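Local structure of peptide amidase (Stenotrophomonas maltophilia, 1M22) at residues Ser210-Ile215 against Asp245-Ala250; Asp87-Ala92 against Ala111-Arg116; Thr184-Ser189 against Phe219-Ala224. The protein probably hydrolyses amide bonds and belongs to the amidase signature family of hydrolases. One frame throughout, in Å; residues are numbered along the deposited sequence.

Overall arrangement
Interaction 3 lies deepest, its centre about 8 Å from that of the chain, and pairs the ends of two central strands. Interaction 2, also buried, packs the loop after strand 82-86 on the start of helix 112-119, mostly through methyl groups. Interaction 1, its centre about 17 Å from that of the chain, is partly buried and joins two loops by charge and hydrogen bonds. Loop 210-215 ties the three: Gly213 and Ile215 bond to the backbone of 87-92, and Arg211 NH1 to the carbonyls of Phe219 and Asp222. Asn88 ND2 bonds to Thr184 OG1. Polar side chains dominate interaction 1 and apolar ones interaction 2; backbone pairing and side-chain hydrogen bonds share interaction 3.

Interaction 1 (Ser210-Ile215 against Asp245-Ala250); sequences SRDGII and DDADPA. With EPE (4-(2-hydroxyethyl)-1-piperazine ethanesulfonic acid), chain C.
Asp248 and Arg211 form a side-on salt bridge, one guanidinium nitrogen to each carboxylate oxygen. Arg211 NE lies 2.7 Å from Asp248 OD2 and NH2 lies 3.2 Å from Asp248 OD1, both on the syn side. The two planes are nearly coplanar, 24° apart. The Arg211 chain is bent at chi2 and chi3, and the same Asp248 OD2 meets both its NE and its backbone N, the latter at 2.8 Å on the anti side. Asp248 OD1 takes a second bond from Ala250 N, which closes an Asx turn. Each carboxylate oxygen thus has two protein donors.

Arg211 NH2 also donates to the sulfonate of the bound buffer molecule EPE, with O2S at 2.9 Å. Arg211 NH1 points elsewhere, to the carbonyls of Phe219 and Asp222.

Asp212 lays its carboxylate carbon CG against the methyl CB of Ala247 at 3.5 Å. A water lies within hydrogen-bonding distance of both Asp212 OD1 and Ala247 O. Asp212 N donates to Ser210 OG in an ST turn. Ser210 OG donates to the anti lone pair of Asp245 OD2 at 2.6 Å. Asp212 OD2 stays 4.3 Å from Asp245 OD2, so the like charges probably repel mildly.

The arrangement is a bidentate Arg-Asp bridge between two loops, each shaped by a beta turn: type II from Arg211 to Ile214, type I from Asp245 to Asp248.

Interaction 2 (Asp87-Ala92 against Ala111-Arg116); sequences DNINAA and AYLVRR
Ile89 meets the start of helix 112-119 with its methyl CG2. This one atom touches three residues. It lies 3.6 Å from Val114 CG2, 3.9 Å from Ala111 CB and 4.3 Å from Leu113 CD1. The Ile89 and Val114 side chains cross obliquely. With chi1 at -58°, Ile89 CG1 sits beside its own backbone N, and CG2 is left anti to that N, on the helix side. CD1, on the other branch, meets Thr184 CG2 of strand 180-185, and the side chain also touches Ile182. The side chains of Ile89 and the active-site Lys86 come within about 4 Å at their nearest atoms.

Val114 spreads its two methyls over neighbouring residues of the loop. CG2 lies 3.4 Å from Asn90 O as well as against Ile89. CG1 is anti to the backbone N (chi1 173°) and reaches Ala91 CB at 4.2 Å. Ala91 and Val114 both also pack on Leu85 of strand 82-86.

A single hydrogen bond crosses the contact. Ala111 N donates to Asn90 O at 3.0 Å. Ala111 holds the N-cap position, and its own O accepts from Arg115 N in the first turn. The Asn90 carbonyl therefore holds the residue just before the helix, and Ala111 CB lies 3.5 Å from Asn90 O. The Asn90 side-chain amide is used elsewhere; OD1 bonds to Tyr337 OH.

All six touching residues are buried. Strands 82-86 and 123-128 are parallel neighbours in the large mixed sheet, and helix 112-119 lies between them in the chain. The contact thus packs the outgoing loop against the helix of a beta-alpha-beta crossover.

Interaction 3 (Thr184-Ser189 against Phe219-Ala224); sequences TETDGS and FSQDTA
Glu185 and Thr223 form an antiparallel hydrogen-bonded pair. Glu185 N donates to Thr223 O at 2.8 Å. Thr223 N returns a bond to Glu185 O at 3.1 Å, and Asp222 CA adds a CA-H...O contact to the same oxygen. Next to this pair, Thr184 and Ala224 form a non-hydrogen-bonded pair, their CA atoms 4.0 Å apart.

Beyond the strand ends, side chains take over. Thr186 and Asp222 lie side by side. Thr186 OG1 donates to Asp222 OD1 at 2.7 Å, from above the carboxylate plane. Ser218 N also bonds to that oxygen, and Ile217 N bonds to Asp222 OD2. Gln221 runs extended beyond CG, and its NE2 donates to Thr186 O at 3.0 Å. The acceptor lies in the Gln221 amide plane.

The Glu185 carboxylate turns to the chain around Ser189: OE1 bonds to Ile190 N, and OE2 weakly to Gly188 N. Thr184 OG1 bonds to the active-site Lys86 NZ, and Ser189 OG to Ser165 OG.

Each cross-contact donor named here meets an acceptor; Glu185 O and Gln221 O, 3.4 Å apart, are two acceptors with no bond between them. The bonds probably steady the chain on both sides of the nucleophile Ser189.

Interaction 1 (Ser210-Ile215 against Asp245-Ala250)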
loop_
_atom_site.group_PDB
_atom_site.type_symbol
_atom_site.label_atom_id
_atom_site.label_comp_id
_atom_site.label_asym_id
_atom_site.label_seq_id
_atom_site.Cartn_x
_atom_site.Cartn_y
_atom_site.Cartn_z
ATOM N N SER A 210 5.131 -0.511 12.508
ATOM C CA SER A 210 4.074 -0.771 13.474
ATOM C C SER A 210 2.666 -0.723 12.893
ATOM O O SER A 210 2.347 0.142 12.078
ATOM C CB SER A 210 4.162 0.233 14.620
ATOM O OG SER A 210 3.131 -0.004 15.562
ATOM N N ARG A 211 1.826 -1.659 13.331
ATOM C CA ARG A 211 0.433 -1.693 12.905
ATOM C C ARG A 211 -0.448 -1.035 13.967
ATOM O O ARG A 211 -1.675 -1.034 13.850
ATOM C CB ARG A 211 -0.055 -3.134 12.685
ATOM C CG ARG A 211 0.408 -3.809 11.391
ATOM C CD ARG A 211 1.816 -4.378 11.507
ATOM N NE ARG A 211 1.925 -5.326 12.615
ATOM C CZ ARG A 211 1.433 -6.562 12.608
ATOM N NH1 ARG A 211 0.798 -7.032 11.542
ATOM N NH2 ARG A 211 1.543 -7.320 13.692
ATOM N N ASP A 212 0.157 -0.463 15.002
ATOM C CA ASP A 212 -0.666 0.158 16.029
ATOM C C ASP A 212 -1.419 1.356 15.460
ATOM O O ASP A 212 -0.879 2.142 14.677
ATOM C CB ASP A 212 0.174 0.579 17.237
ATOM C CG ASP A 212 -0.669 0.728 18.501
ATOM O OD1 ASP A 212 -1.374 -0.240 18.873
ATOM O OD2 ASP A 212 -0.631 1.807 19.119
ATOM N N GLY A 213 -2.684 1.479 15.837
ATOM C CA GLY A 213 -3.484 2.586 15.358
ATOM C C GLY A 213 -4.061 2.389 13.971
ATOM O O GLY A 213 -4.484 3.353 13.338
ATOM N N ILE A 214 -4.077 1.150 13.492
ATOM C CA ILE A 214 -4.634 0.854 12.177
ATOM C C ILE A 214 -5.788 -0.138 12.312
ATOM O O ILE A 214 -5.646 -1.158 12.985
ATOM C CB ILE A 214 -3.571 0.233 11.231
ATOM C CG1 ILE A 214 -2.364 1.169 11.107
ATOM C CG2 ILE A 214 -4.186 -0.022 9.857
ATOM C CD1 ILE A 214 -1.248 0.620 10.234
ATOM N N ILE A 215 -6.930 0.170 11.697
ATOM C CA ILE A 215 -8.077 -0.744 11.728
ATOM C C ILE A 215 -7.523 -1.978 11.032
ATOM O O ILE A 215 -7.107 -1.926 9.875
ATOM C CB ILE A 215 -9.285 -0.163 10.972
ATOM C CG1 ILE A 215 -9.754 1.104 11.689
ATOM C CG2 ILE A 215 -10.411 -1.193 10.905
ATOM C CD1 ILE A 215 -10.948 1.783 11.050
ATOM N N ASP A 245 7.915 -0.593 18.066
ATOM C CA ASP A 245 6.828 -0.001 18.838
ATOM C C ASP A 245 6.363 -1.034 19.862
ATOM O O ASP A 245 5.943 -2.130 19.493
ATOM C CB ASP A 245 5.679 0.383 17.894
ATOM C CG ASP A 245 4.454 0.919 18.624
ATOM O OD1 ASP A 245 4.537 1.236 19.830
ATOM O OD2 ASP A 245 3.394 1.033 17.975
ATOM N N ASP A 246 6.448 -0.686 21.144
ATOM C CA ASP A 246 6.033 -1.602 22.205
ATOM C C ASP A 246 4.591 -2.087 22.053
ATOM O O ASP A 246 4.249 -3.173 22.519
ATOM C CB ASP A 246 6.185 -0.948 23.585
ATOM C CG ASP A 246 7.630 -0.665 23.948
ATOM O OD1 ASP A 246 8.507 -1.486 23.612
ATOM O OD2 ASP A 246 7.883 0.376 24.590
ATOM N N ALA A 247 3.750 -1.287 21.403
ATOM C CA ALA A 247 2.347 -1.654 21.222
ATOM C C ALA A 247 2.121 -2.707 20.137
ATOM O O ALA A 247 1.022 -3.251 20.016
ATOM C CB ALA A 247 1.520 -0.414 20.924
ATOM N N ASP A 248 3.156 -2.997 19.354
ATOM C CA ASP A 248 3.053 -3.993 18.287
ATOM C C ASP A 248 4.187 -5.007 18.422
ATOM O O ASP A 248 5.298 -4.783 17.944
ATOM C CB ASP A 248 3.117 -3.309 16.916
ATOM C CG ASP A 248 2.959 -4.286 15.761
ATOM O OD1 ASP A 248 2.781 -5.499 16.012
ATOM O OD2 ASP A 248 3.015 -3.840 14.596
ATOM N N PRO A 249 3.912 -6.149 19.074
ATOM C CA PRO A 249 4.894 -7.218 19.292
ATOM C C PRO A 249 5.648 -7.700 18.055
ATOM O O PRO A 249 6.785 -8.164 18.158
ATOM C CB PRO A 249 4.057 -8.327 19.924
ATOM C CG PRO A 249 3.025 -7.571 20.683
ATOM C CD PRO A 249 2.622 -6.494 19.699
ATOM N N ALA A 250 5.024 -7.599 16.887
ATOM C CA ALA A 250 5.680 -8.048 15.666
ATOM C C ALA A 250 6.943 -7.238 15.391
ATOM O O ALA A 250 7.888 -7.746 14.786
ATOM C CB ALA A 250 4.721 -7.942 14.481
HETATM N N1 EPE C . -0.958 -11.716 18.720
HETATM C C2 EPE C . -2.141 -10.773 18.810
HETATM C C3 EPE C . -2.872 -11.233 20.085
HETATM N N4 EPE C . -3.472 -12.512 19.854
HETATM C C5 EPE C . -2.472 -13.535 19.503
HETATM C C6 EPE C . -1.545 -13.104 18.390
HETATM C C7 EPE C . -4.200 -13.097 21.044
HETATM C C8 EPE C . -5.282 -12.247 21.669
HETATM O O8 EPE C . -4.803 -11.567 22.876
HETATM C C9 EPE C . 0.020 -11.483 17.559
HETATM C C10 EPE C . 0.547 -10.080 17.640
HETATM S S EPE C . 1.861 -9.766 16.440
HETATM O O1S EPE C . 2.124 -8.377 16.786
HETATM O O2S EPE C . 1.485 -9.917 14.971
HETATM O O3S EPE C . 2.964 -10.620 16.821
HETATM O O HOH W 1 -0.481 -2.664 17.643
#

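Interaction 2 (Asp87-Ala92 against Ala111-Arg116)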
loop_
_atom_site.group_PDB
_atom_site.type_symbol
_atom_site.label_atom_id
_atom_site.label_comp_id
_atom_site.label_asym_id
_atom_site.label_seq_id
_atom_site.Cartn_x
_atom_site.Cartn_y
_atom_site.Cartn_z
ATOM N N ASP A 87 -7.582 5.638 4.823
ATOM C CA ASP A 87 -8.505 5.860 5.926
ATOM C C ASP A 87 -8.764 4.750 6.933
ATOM O O ASP A 87 -9.822 4.714 7.567
ATOM C CB ASP A 87 -9.834 6.421 5.413
ATOM C CG ASP A 87 -10.624 7.121 6.510
ATOM O OD1 ASP A 87 -10.000 7.826 7.336
ATOM O OD2 ASP A 87 -11.861 6.976 6.544
ATOM N N ASN A 88 -7.814 3.831 7.072
ATOM C CA ASN A 88 -7.919 2.824 8.121
ATOM C C ASN A 88 -6.785 3.098 9.122
ATOM O O ASN A 88 -6.618 2.377 10.104
ATOM C CB ASN A 88 -7.858 1.380 7.579
ATOM C CG ASN A 88 -6.610 1.082 6.774
ATOM O OD1 ASN A 88 -5.824 1.968 6.451
ATOM N ND2 ASN A 88 -6.433 -0.190 6.431
ATOM N N ILE A 89 -6.037 4.175 8.874
ATOM C CA ILE A 89 -4.920 4.586 9.731
ATOM C C ILE A 89 -5.342 5.788 10.586
ATOM O O ILE A 89 -5.713 6.835 10.054
ATOM C CB ILE A 89 -3.690 4.992 8.874
ATOM C CG1 ILE A 89 -3.266 3.824 7.978
ATOM C CG2 ILE A 89 -2.543 5.438 9.780
ATOM C CD1 ILE A 89 -2.202 4.178 6.945
ATOM N N ASN A 90 -5.284 5.639 11.908
ATOM C CA ASN A 90 -5.673 6.715 12.823
ATOM C C ASN A 90 -4.830 7.972 12.634
ATOM O O ASN A 90 -3.602 7.904 12.591
ATOM C CB ASN A 90 -5.535 6.264 14.283
ATOM C CG ASN A 90 -6.476 5.132 14.652
ATOM O OD1 ASN A 90 -7.297 4.694 13.852
ATOM N ND2 ASN A 90 -6.358 4.656 15.889
ATOM N N ALA A 91 -5.494 9.123 12.547
ATOM C CA ALA A 91 -4.794 10.393 12.385
ATOM C C ALA A 91 -5.684 11.567 12.775
ATOM O O ALA A 91 -6.618 11.914 12.056
ATOM C CB ALA A 91 -4.316 10.558 10.942
ATOM N N ALA A 92 -5.393 12.172 13.920
ATOM C CA ALA A 92 -6.165 13.318 14.380
ATOM C C ALA A 92 -5.857 14.499 13.462
ATOM O O ALA A 92 -4.768 14.583 12.895
ATOM C CB ALA A 92 -5.790 13.653 15.817
ATOM N N ALA A 111 -1.852 7.228 14.874
ATOM C CA ALA A 111 -1.270 5.891 14.886
ATOM C C ALA A 111 0.236 6.101 15.057
ATOM O O ALA A 111 0.758 7.180 14.764
ATOM C CB ALA A 111 -1.545 5.192 13.566
ATOM N N TYR A 112 0.941 5.075 15.514
ATOM C CA TYR A 112 2.380 5.194 15.711
ATOM C C TYR A 112 3.113 5.713 14.473
ATOM O O TYR A 112 3.909 6.645 14.567
ATOM C CB TYR A 112 2.978 3.846 16.123
ATOM C CG TYR A 112 4.446 3.938 16.479
ATOM C CD1 TYR A 112 4.851 4.486 17.693
ATOM C CD2 TYR A 112 5.431 3.520 15.583
ATOM C CE1 TYR A 112 6.200 4.621 18.008
ATOM C CE2 TYR A 112 6.786 3.652 15.888
ATOM C CZ TYR A 112 7.157 4.205 17.101
ATOM O OH TYR A 112 8.487 4.360 17.410
ATOM N N LEU A 113 2.846 5.128 13.309
ATOM C CA LEU A 113 3.546 5.568 12.107
ATOM C C LEU A 113 3.215 7.010 11.733
ATOM O O LEU A 113 4.025 7.690 11.102
ATOM C CB LEU A 113 3.262 4.621 10.937
ATOM C CG LEU A 113 1.884 4.584 10.283
ATOM C CD1 LEU A 113 1.766 5.699 9.248
ATOM C CD2 LEU A 113 1.710 3.240 9.600
ATOM N N VAL A 114 2.035 7.482 12.125
ATOM C CA VAL A 114 1.652 8.857 11.831
ATOM C C VAL A 114 2.438 9.789 12.752
ATOM O O VAL A 114 2.863 10.869 12.339
ATOM C CB VAL A 114 0.133 9.067 12.008
ATOM C CG1 VAL A 114 -0.219 10.541 11.858
ATOM C CG2 VAL A 114 -0.615 8.247 10.969
ATOM N N ARG A 115 2.640 9.368 13.999
ATOM C CA ARG A 115 3.419 10.171 14.931
ATOM C C ARG A 115 4.840 10.275 14.375
ATOM O O ARG A 115 5.462 11.334 14.430
ATOM C CB ARG A 115 3.438 9.527 16.323
ATOM C CG ARG A 115 2.061 9.442 16.973
ATOM C CD ARG A 115 2.143 9.353 18.493
ATOM N NE ARG A 115 2.724 8.102 18.974
ATOM C CZ ARG A 115 2.093 6.932 18.976
ATOM N NH1 ARG A 115 0.851 6.841 18.519
ATOM N NH2 ARG A 115 2.700 5.851 19.448
ATOM N N ARG A 116 5.349 9.179 13.819
ATOM C CA ARG A 116 6.690 9.204 13.248
ATOM C C ARG A 116 6.762 10.139 12.042
ATOM O O ARG A 116 7.727 10.887 11.891
ATOM C CB ARG A 116 7.138 7.802 12.830
ATOM C CG ARG A 116 7.411 6.852 13.987
ATOM C CD ARG A 116 8.102 5.588 13.495
ATOM N NE ARG A 116 9.466 5.846 13.037
ATOM C CZ ARG A 116 10.494 6.089 13.845
ATOM N NH1 ARG A 116 10.320 6.108 15.158
ATOM N NH2 ARG A 116 11.700 6.312 13.338
#

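Interaction 3 (Thr184-Ser189 against Phe219-Ala224)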
loop_
_atom_site.group_PDB
_atom_site.type_symbol
_atom_site.label_atom_id
_atom_site.label_comp_id
_atom_site.label_asym_id
_atom_site.label_seq_id
_atom_site.Cartn_x
_atom_site.Cartn_y
_atom_site.Cartn_z
ATOM N N THR A 184 -2.063 0.142 3.084
ATOM C CA THR A 184 -1.893 -1.034 3.931
ATOM C C THR A 184 -2.196 -2.259 3.088
ATOM O O THR A 184 -2.953 -2.188 2.116
ATOM C CB THR A 184 -2.822 -1.063 5.192
ATOM O OG1 THR A 184 -4.172 -1.342 4.802
ATOM C CG2 THR A 184 -2.758 0.247 5.952
ATOM N N GLU A 185 -1.579 -3.378 3.447
ATOM C CA GLU A 185 -1.801 -4.614 2.721
ATOM C C GLU A 185 -1.994 -5.794 3.655
ATOM O O GLU A 185 -1.314 -5.921 4.678
ATOM C CB GLU A 185 -0.630 -4.926 1.771
ATOM C CG GLU A 185 -0.795 -6.283 1.058
ATOM C CD GLU A 185 -0.034 -6.411 -0.261
ATOM O OE1 GLU A 185 0.212 -5.384 -0.933
ATOM O OE2 GLU A 185 0.292 -7.557 -0.645
ATOM N N THR A 186 -2.949 -6.641 3.293
ATOM C CA THR A 186 -3.225 -7.873 4.014
ATOM C C THR A 186 -2.896 -8.941 2.964
ATOM O O THR A 186 -2.183 -9.900 3.240
ATOM C CB THR A 186 -4.686 -7.929 4.474
ATOM O OG1 THR A 186 -4.913 -6.866 5.413
ATOM C CG2 THR A 186 -4.985 -9.263 5.144
ATOM N N ASP A 187 -3.410 -8.755 1.751
ATOM C CA ASP A 187 -3.094 -9.639 0.630
ATOM C C ASP A 187 -3.374 -8.919 -0.691
ATOM O O ASP A 187 -4.483 -8.981 -1.232
ATOM C CB ASP A 187 -3.870 -10.961 0.672
ATOM C CG ASP A 187 -3.312 -11.983 -0.318
ATOM O OD1 ASP A 187 -2.785 -11.570 -1.373
ATOM O OD2 ASP A 187 -3.391 -13.200 -0.054
ATOM N N GLY A 188 -2.354 -8.216 -1.179
ATOM C CA GLY A 188 -2.439 -7.491 -2.435
ATOM C C GLY A 188 -2.857 -6.031 -2.370
ATOM O O GLY A 188 -2.694 -5.309 -3.359
ATOM N N SER A 189 -3.352 -5.578 -1.219
ATOM C CA SER A 189 -3.854 -4.208 -1.089
ATOM C C SER A 189 -2.916 -3.026 -1.301
ATOM O O SER A 189 -3.380 -1.885 -1.361
ATOM C CB SER A 189 -4.590 -4.042 0.238
ATOM O OG SER A 189 -5.868 -4.657 0.162
ATOM N N PHE A 219 -3.286 -9.768 12.126
ATOM C CA PHE A 219 -2.017 -9.406 12.739
ATOM C C PHE A 219 -0.885 -10.222 12.117
ATOM O O PHE A 219 0.278 -9.828 12.172
ATOM C CB PHE A 219 -2.058 -9.580 14.265
ATOM C CG PHE A 219 -2.499 -10.935 14.726
ATOM C CD1 PHE A 219 -1.667 -12.040 14.595
ATOM C CD2 PHE A 219 -3.743 -11.098 15.320
ATOM C CE1 PHE A 219 -2.074 -13.294 15.056
ATOM C CE2 PHE A 219 -4.157 -12.345 15.783
ATOM C CZ PHE A 219 -3.323 -13.442 15.651
ATOM N N SER A 220 -1.221 -11.350 11.500
ATOM C CA SER A 220 -0.208 -12.178 10.861
ATOM C C SER A 220 0.285 -11.615 9.525
ATOM O O SER A 220 1.457 -11.790 9.178
ATOM C CB SER A 220 -0.744 -13.595 10.621
ATOM O OG SER A 220 -0.931 -14.292 11.843
ATOM N N GLN A 221 -0.588 -10.927 8.790
ATOM C CA GLN A 221 -0.228 -10.417 7.464
ATOM C C GLN A 221 -0.268 -8.908 7.249
ATOM O O GLN A 221 0.365 -8.404 6.325
ATOM C CB GLN A 221 -1.128 -11.085 6.412
ATOM C CG GLN A 221 -1.071 -12.609 6.465
ATOM C CD GLN A 221 -1.954 -13.321 5.448
ATOM O OE1 GLN A 221 -2.155 -14.531 5.542
ATOM N NE2 GLN A 221 -2.475 -12.584 4.470
ATOM N N ASP A 222 -1.003 -8.191 8.089
ATOM C CA ASP A 222 -1.156 -6.745 7.941
ATOM C C ASP A 222 0.109 -5.917 8.045
ATOM O O ASP A 222 0.965 -6.170 8.884
ATOM C CB ASP A 222 -2.084 -6.178 9.019
ATOM C CG ASP A 222 -3.557 -6.437 8.765
ATOM O OD1 ASP A 222 -3.917 -7.245 7.887
ATOM O OD2 ASP A 222 -4.365 -5.809 9.487
ATOM N N THR A 223 0.208 -4.905 7.194
ATOM C CA THR A 223 1.294 -3.946 7.294
ATOM C C THR A 223 1.038 -2.728 6.443
ATOM O O THR A 223 0.452 -2.812 5.361
ATOM C CB THR A 223 2.682 -4.503 6.916
ATOM O OG1 THR A 223 3.668 -3.486 7.164
ATOM C CG2 THR A 223 2.738 -4.899 5.450
ATOM N N ALA A 224 1.449 -1.583 6.964
ATOM C CA ALA A 224 1.340 -0.341 6.229
ATOM C C ALA A 224 2.574 -0.311 5.333
ATOM O O ALA A 224 3.554 -1.030 5.568
ATOM C CB ALA A 224 1.349 0.846 7.180
#